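Muconate cycloisomerase (Azorhizobium caulinodans, PDB 3MY9) belongs to the enolase superfamily of magnesium-dependent enzymes, joining an N-terminal capping domain to a C-terminal domain of modified TIM-barrel fold. Local coordinates at residues R10-L15 with I362-L367; I306-G311 with E341-S346. All coordinates share one frame; numbering follows the deposited sequence.

Contact 1: residues R10-L15 with I362-L367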
loop_
_atom_site.group_PDB
_atom_site.type_symbol
_atom_site.label_atom_id
_atom_site.label_comp_id
_atom_site.label_asym_id
_atom_site.label_seq_id
_atom_site.Cartn_x
_atom_site.Cartn_y
_atom_site.Cartn_z
ATOM N N ARG A 10 -43.827 -26.866 20.217
ATOM C CA ARG A 10 -44.522 -26.683 18.938
ATOM C C ARG A 10 -44.445 -25.261 18.429
ATOM O O ARG A 10 -44.211 -24.328 19.194
ATOM C CB ARG A 10 -45.995 -27.069 19.051
ATOM C CG ARG A 10 -46.800 -26.238 20.037
ATOM C CD ARG A 10 -48.275 -26.612 19.979
ATOM N NE ARG A 10 -49.045 -25.993 21.058
ATOM C CZ ARG A 10 -49.069 -26.412 22.326
ATOM N NH1 ARG A 10 -48.353 -27.461 22.721
ATOM N NH2 ARG A 10 -49.816 -25.767 23.217
ATOM N N ILE A 11 -44.659 -25.106 17.129
ATOM C CA ILE A 11 -44.805 -23.787 16.542
ATOM C C ILE A 11 -46.097 -23.686 15.734
ATOM O O ILE A 11 -46.696 -24.699 15.357
ATOM C CB ILE A 11 -43.596 -23.400 15.656
ATOM C CG1 ILE A 11 -43.500 -24.289 14.413
ATOM C CG2 ILE A 11 -42.301 -23.463 16.469
ATOM C CD1 ILE A 11 -42.354 -23.920 13.498
ATOM N N ARG A 12 -46.530 -22.447 15.540
ATOM C CA ARG A 12 -47.537 -22.083 14.560
ATOM C C ARG A 12 -46.967 -20.939 13.734
ATOM O O ARG A 12 -46.459 -19.959 14.287
ATOM C CB ARG A 12 -48.819 -21.600 15.235
ATOM C CG ARG A 12 -49.419 -22.534 16.267
ATOM C CD ARG A 12 -50.906 -22.264 16.399
ATOM N NE ARG A 12 -51.458 -22.659 17.694
ATOM C CZ ARG A 12 -51.859 -21.824 18.660
ATOM N NH1 ARG A 12 -51.783 -20.498 18.522
ATOM N NH2 ARG A 12 -52.362 -22.332 19.790
ATOM N N ILE A 13 -47.027 -21.073 12.415
ATOM C CA ILE A 13 -46.602 -20.014 11.510
ATOM C C ILE A 13 -47.867 -19.417 10.903
ATOM O O ILE A 13 -48.733 -20.157 10.411
ATOM C CB ILE A 13 -45.693 -20.559 10.398
ATOM C CG1 ILE A 13 -44.489 -21.293 11.003
ATOM C CG2 ILE A 13 -45.219 -19.424 9.488
ATOM C CD1 ILE A 13 -43.811 -22.251 10.046
ATOM N N PHE A 14 -47.983 -18.089 10.962
ATOM C CA PHE A 14 -49.157 -17.386 10.448
ATOM C C PHE A 14 -48.759 -16.434 9.339
ATOM O O PHE A 14 -47.853 -15.610 9.521
ATOM C CB PHE A 14 -49.825 -16.570 11.550
ATOM C CG PHE A 14 -50.372 -17.390 12.674
ATOM C CD1 PHE A 14 -51.696 -17.804 12.666
ATOM C CD2 PHE A 14 -49.576 -17.735 13.753
ATOM C CE1 PHE A 14 -52.214 -18.543 13.708
ATOM C CE2 PHE A 14 -50.091 -18.488 14.802
ATOM C CZ PHE A 14 -51.412 -18.885 14.777
ATOM N N LEU A 15 -49.418 -16.551 8.193
ATOM C CA LEU A 15 -49.342 -15.519 7.167
ATOM C C LEU A 15 -50.556 -14.635 7.419
ATOM O O LEU A 15 -51.693 -15.119 7.359
ATOM C CB LEU A 15 -49.376 -16.125 5.755
ATOM C CG LEU A 15 -48.887 -15.226 4.608
ATOM C CD1 LEU A 15 -48.919 -15.953 3.256
ATOM C CD2 LEU A 15 -49.711 -13.956 4.537
ATOM N N ILE A 362 -49.869 -10.809 22.850
ATOM C CA ILE A 362 -50.702 -11.166 21.708
ATOM C C ILE A 362 -51.660 -12.288 22.071
ATOM O O ILE A 362 -51.223 -13.402 22.355
ATOM C CB ILE A 362 -49.867 -11.673 20.532
ATOM C CG1 ILE A 362 -48.943 -10.568 20.018
ATOM C CG2 ILE A 362 -50.798 -12.202 19.429
ATOM C CD1 ILE A 362 -48.049 -11.001 18.903
ATOM N N SER A 363 -52.959 -11.988 22.050
ATOM C CA SER A 363 -54.012 -12.984 22.311
ATOM C C SER A 363 -54.588 -13.532 21.001
ATOM O O SER A 363 -54.314 -12.992 19.918
ATOM C CB SER A 363 -55.137 -12.365 23.154
ATOM O OG SER A 363 -55.752 -11.261 22.497
ATOM N N GLU A 364 -55.380 -14.603 21.095
ATOM C CA GLU A 364 -56.067 -15.143 19.917
ATOM C C GLU A 364 -56.953 -14.071 19.282
ATOM O O GLU A 364 -56.943 -13.893 18.064
ATOM C CB GLU A 364 -56.909 -16.383 20.265
ATOM C CG GLU A 364 -56.093 -17.670 20.448
ATOM C CD GLU A 364 -55.402 -18.134 19.165
ATOM O OE1 GLU A 364 -56.100 -18.617 18.243
ATOM O OE2 GLU A 364 -54.159 -18.020 19.090
ATOM N N ALA A 365 -57.699 -13.349 20.115
ATOM C CA ALA A 365 -58.598 -12.302 19.637
ATOM C C ALA A 365 -57.839 -11.170 18.965
ATOM O O ALA A 365 -58.194 -10.759 17.859
ATOM C CB ALA A 365 -59.441 -11.761 20.782
ATOM N N SER A 366 -56.788 -10.675 19.622
ATOM C CA SER A 366 -56.005 -9.565 19.071
ATOM C C SER A 366 -55.450 -9.939 17.698
ATOM O O SER A 366 -55.465 -9.119 16.781
ATOM C CB SER A 366 -54.866 -9.144 20.016
ATOM O OG SER A 366 -53.737 -9.991 19.892
ATOM N N LEU A 367 -54.989 -11.184 17.565
ATOM C CA LEU A 367 -54.433 -11.684 16.307
ATOM C C LEU A 367 -55.493 -11.890 15.222
ATOM O O LEU A 367 -55.382 -11.327 14.132
ATOM C CB LEU A 367 -53.681 -12.998 16.538
ATOM C CG LEU A 367 -53.133 -13.697 15.288
ATOM C CD1 LEU A 367 -52.453 -12.716 14.335
ATOM C CD2 LEU A 367 -52.175 -14.808 15.680
#
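Leu367 lays its CD2 methyl over one face of the Phe14 ring, a CH-pi contact. The methyl carbon stands 4.1 Å from the ring centroid and only 3° off the ring normal, so it sits above the middle of the ring and not at its rim. Phe14 belongs to strand 8-21 in the antiparallel sheet of the N-terminal capping domain, and Leu367 to helix 364-370, which packs against that sheet from late in the chain. With CG of Leu367 anti to the backbone N (chi1 176°), the side chain reaches away from its short helix to the ring. Trp51 of strand 49-54 touches both Phe14 and Leu367, which extends this buried apolar patch, and Leu39 of strand 35-44 also packs on Leu367.

Two residues back on the strand, Arg12 meets Glu364 in a long salt bridge, NH1 to OE2 at 3.5 Å. The side chains cross at about a right angle, and the guanidinium and carboxylate planes are 74° apart, so this is no paired, coplanar bridge. Each group has its stronger partner elsewhere: Arg12 NH1 in Glu41 of strand 35-44, Glu364 OE1 in Arg368.

Ser363 is the N-cap of helix 364-370. Its OG accepts from Ser366 N at 3.1 Å, while Ser366 OG takes a weak return bond from Ser363 N, completing a capping box that sets the start of the helix.

With no hydrogen bond between strand and helix, what joins them is the buried Leu367-Phe14 overlap and, at the more exposed side, a long salt bridge probably weakened by the stronger pairs around it.

Contact 2: residues I306-G311 with E341-S346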
loop_
_atom_site.group_PDB
_atom_site.type_symbol
_atom_site.label_atom_id
_atom_site.label_comp_id
_atom_site.label_asym_id
_atom_site.label_seq_id
_atom_site.Cartn_x
_atom_site.Cartn_y
_atom_site.Cartn_z
ATOM N N ILE A 306 -44.177 -6.774 16.659
ATOM C CA ILE A 306 -43.309 -7.829 17.161
ATOM C C ILE A 306 -41.873 -7.576 16.738
ATOM O O ILE A 306 -40.959 -7.659 17.557
ATOM C CB ILE A 306 -43.770 -9.225 16.686
ATOM C CG1 ILE A 306 -45.200 -9.495 17.136
ATOM C CG2 ILE A 306 -42.845 -10.305 17.248
ATOM C CD1 ILE A 306 -45.792 -10.765 16.572
ATOM N N ALA A 307 -41.671 -7.261 15.463
ATOM C CA ALA A 307 -40.342 -6.932 14.952
ATOM C C ALA A 307 -39.817 -5.610 15.528
ATOM O O ALA A 307 -38.602 -5.434 15.733
ATOM C CB ALA A 307 -40.376 -6.853 13.425
ATOM N N LEU A 308 -40.728 -4.673 15.744
ATOM C CA LEU A 308 -40.375 -3.391 16.329
ATOM C C LEU A 308 -39.952 -3.555 17.780
ATOM O O LEU A 308 -39.033 -2.902 18.225
ATOM C CB LEU A 308 -41.557 -2.439 16.257
ATOM C CG LEU A 308 -41.357 -1.054 16.866
ATOM C CD1 LEU A 308 -40.157 -0.367 16.251
ATOM C CD2 LEU A 308 -42.629 -0.258 16.639
ATOM N N ALA A 309 -40.626 -4.419 18.520
ATOM C CA ALA A 309 -40.257 -4.684 19.923
ATOM C C ALA A 309 -38.829 -5.236 19.960
ATOM O O ALA A 309 -37.998 -4.810 20.752
ATOM C CB ALA A 309 -41.249 -5.676 20.573
ATOM N N ALA A 310 -38.554 -6.178 19.072
ATOM C CA ALA A 310 -37.223 -6.781 18.979
ATOM C C ALA A 310 -36.157 -5.715 18.691
ATOM O O ALA A 310 -35.115 -5.668 19.346
ATOM C CB ALA A 310 -37.203 -7.886 17.909
ATOM N N GLY A 311 -36.439 -4.844 17.738
ATOM C CA GLY A 311 -35.473 -3.817 17.365
ATOM C C GLY A 311 -35.229 -2.816 18.489
ATOM O O GLY A 311 -34.106 -2.396 18.724
ATOM N N GLU A 341 -51.258 -3.929 23.189
ATOM C CA GLU A 341 -50.840 -2.518 23.276
ATOM C C GLU A 341 -49.662 -2.194 22.366
ATOM O O GLU A 341 -48.696 -2.945 22.294
ATOM C CB GLU A 341 -50.469 -2.133 24.705
ATOM C CG GLU A 341 -51.674 -2.021 25.607
ATOM C CD GLU A 341 -51.356 -1.443 26.973
ATOM O OE1 GLU A 341 -52.252 -0.736 27.521
ATOM O OE2 GLU A 341 -50.232 -1.702 27.487
ATOM N N ARG A 342 -49.753 -1.046 21.707
ATOM C CA ARG A 342 -48.738 -0.602 20.768
ATOM C C ARG A 342 -47.440 -0.171 21.453
ATOM O O ARG A 342 -47.475 0.341 22.569
ATOM C CB ARG A 342 -49.281 0.587 19.968
ATOM C CG ARG A 342 -50.427 0.250 19.018
ATOM C CD ARG A 342 -49.912 -0.303 17.675
ATOM N NE ARG A 342 -50.856 -0.004 16.598
ATOM C CZ ARG A 342 -50.597 0.712 15.502
ATOM N NH1 ARG A 342 -51.573 0.912 14.616
ATOM N NH2 ARG A 342 -49.383 1.211 15.262
ATOM N N ILE A 343 -46.302 -0.385 20.784
ATOM C CA ILE A 343 -45.057 0.278 21.173
ATOM C C ILE A 343 -45.285 1.769 20.982
ATOM O O ILE A 343 -45.803 2.196 19.947
ATOM C CB ILE A 343 -43.849 -0.126 20.293
ATOM C CG1 ILE A 343 -43.493 -1.603 20.509
ATOM C CG2 ILE A 343 -42.646 0.751 20.623
ATOM C CD1 ILE A 343 -42.129 -1.821 21.188
ATOM N N ALA A 344 -44.892 2.551 21.978
ATOM C CA ALA A 344 -45.234 3.968 22.036
ATOM C C ALA A 344 -44.051 4.831 21.647
ATOM O O ALA A 344 -42.915 4.515 21.985
ATOM C CB ALA A 344 -45.678 4.329 23.433
ATOM N N ASN A 345 -44.342 5.933 20.962
ATOM C CA ASN A 345 -43.393 7.012 20.796
ATOM C C ASN A 345 -44.014 8.345 21.229
ATOM O O ASN A 345 -45.218 8.535 21.108
ATOM C CB ASN A 345 -42.860 7.059 19.352
ATOM C CG ASN A 345 -43.887 7.542 18.356
ATOM O OD1 ASN A 345 -43.868 8.709 17.939
ATOM N ND2 ASN A 345 -44.806 6.658 17.978
ATOM N N SER A 346 -43.182 9.238 21.755
ATOM C CA SER A 346 -43.614 10.570 22.192
ATOM C C SER A 346 -42.457 11.546 22.154
ATOM O O SER A 346 -41.319 11.181 22.456
ATOM C CB SER A 346 -44.147 10.527 23.625
ATOM O OG SER A 346 -44.793 11.755 23.953
#
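Ile343 meets two neighbouring residues of helix 305-316 through different parts of its side chain. Its CD1 methyl rests on Ala309, 3.6 Å from Ala309 CA and 4.0 Å from Ala309 CB, close against the helix backbone. The branch point does the other half of the work: Ile343 CB lies 3.9 Å from Leu308 CD2, with Ile343 CG2 at 4.1 Å from the same methyl. One leucine methyl thus rests alongside the branch, while CD1 turns away from that methyl to Ala309.

Ile343 CG1 is anti to the carbonyl carbon (chi1 -67°), and the nearly eclipsed chi2 of -113° turns CD1 to Ala309. All the contacts across the two segments are apolar.

Further out, Pro353 packs on Ile343 and Ile360 on Ala309. Arg342, the preceding residue, is tied through NH1 to the carbonyl oxygen of Leu334, and Ala344, the following one, pairs by backbone hydrogen bonding with Ile351. Within the C-terminal barrel domain, the contact thus places helix 305-316 against the loop leading into strand 345-346, which lies beside strand 349-351, while Met110 of helix 102-120 packs on Ile306 and Ala310 of helix 305-316.

From the N terminus, the chain first enters strand 8-21 of the antiparallel sheet, then completes the capping domain, runs through the barrel domain, and returns to that strand with helix 364-370. Contact 1 closes this loop, with 346 residues between its segments. Contact 2 closes a much shorter one, 29 residues, nested entirely inside it and within the barrel domain. Their centres lie about 18 Å apart, yet they touch through Ile362 and Ile306, whose CD1 atoms come within 3.3 Å, unusually short for two methyls. Contact 1 thus joins the late chain to the N-terminal sheet, contact 2 joins helix 305-316 to the strand 345-346 region, and the isoleucine pair connects them.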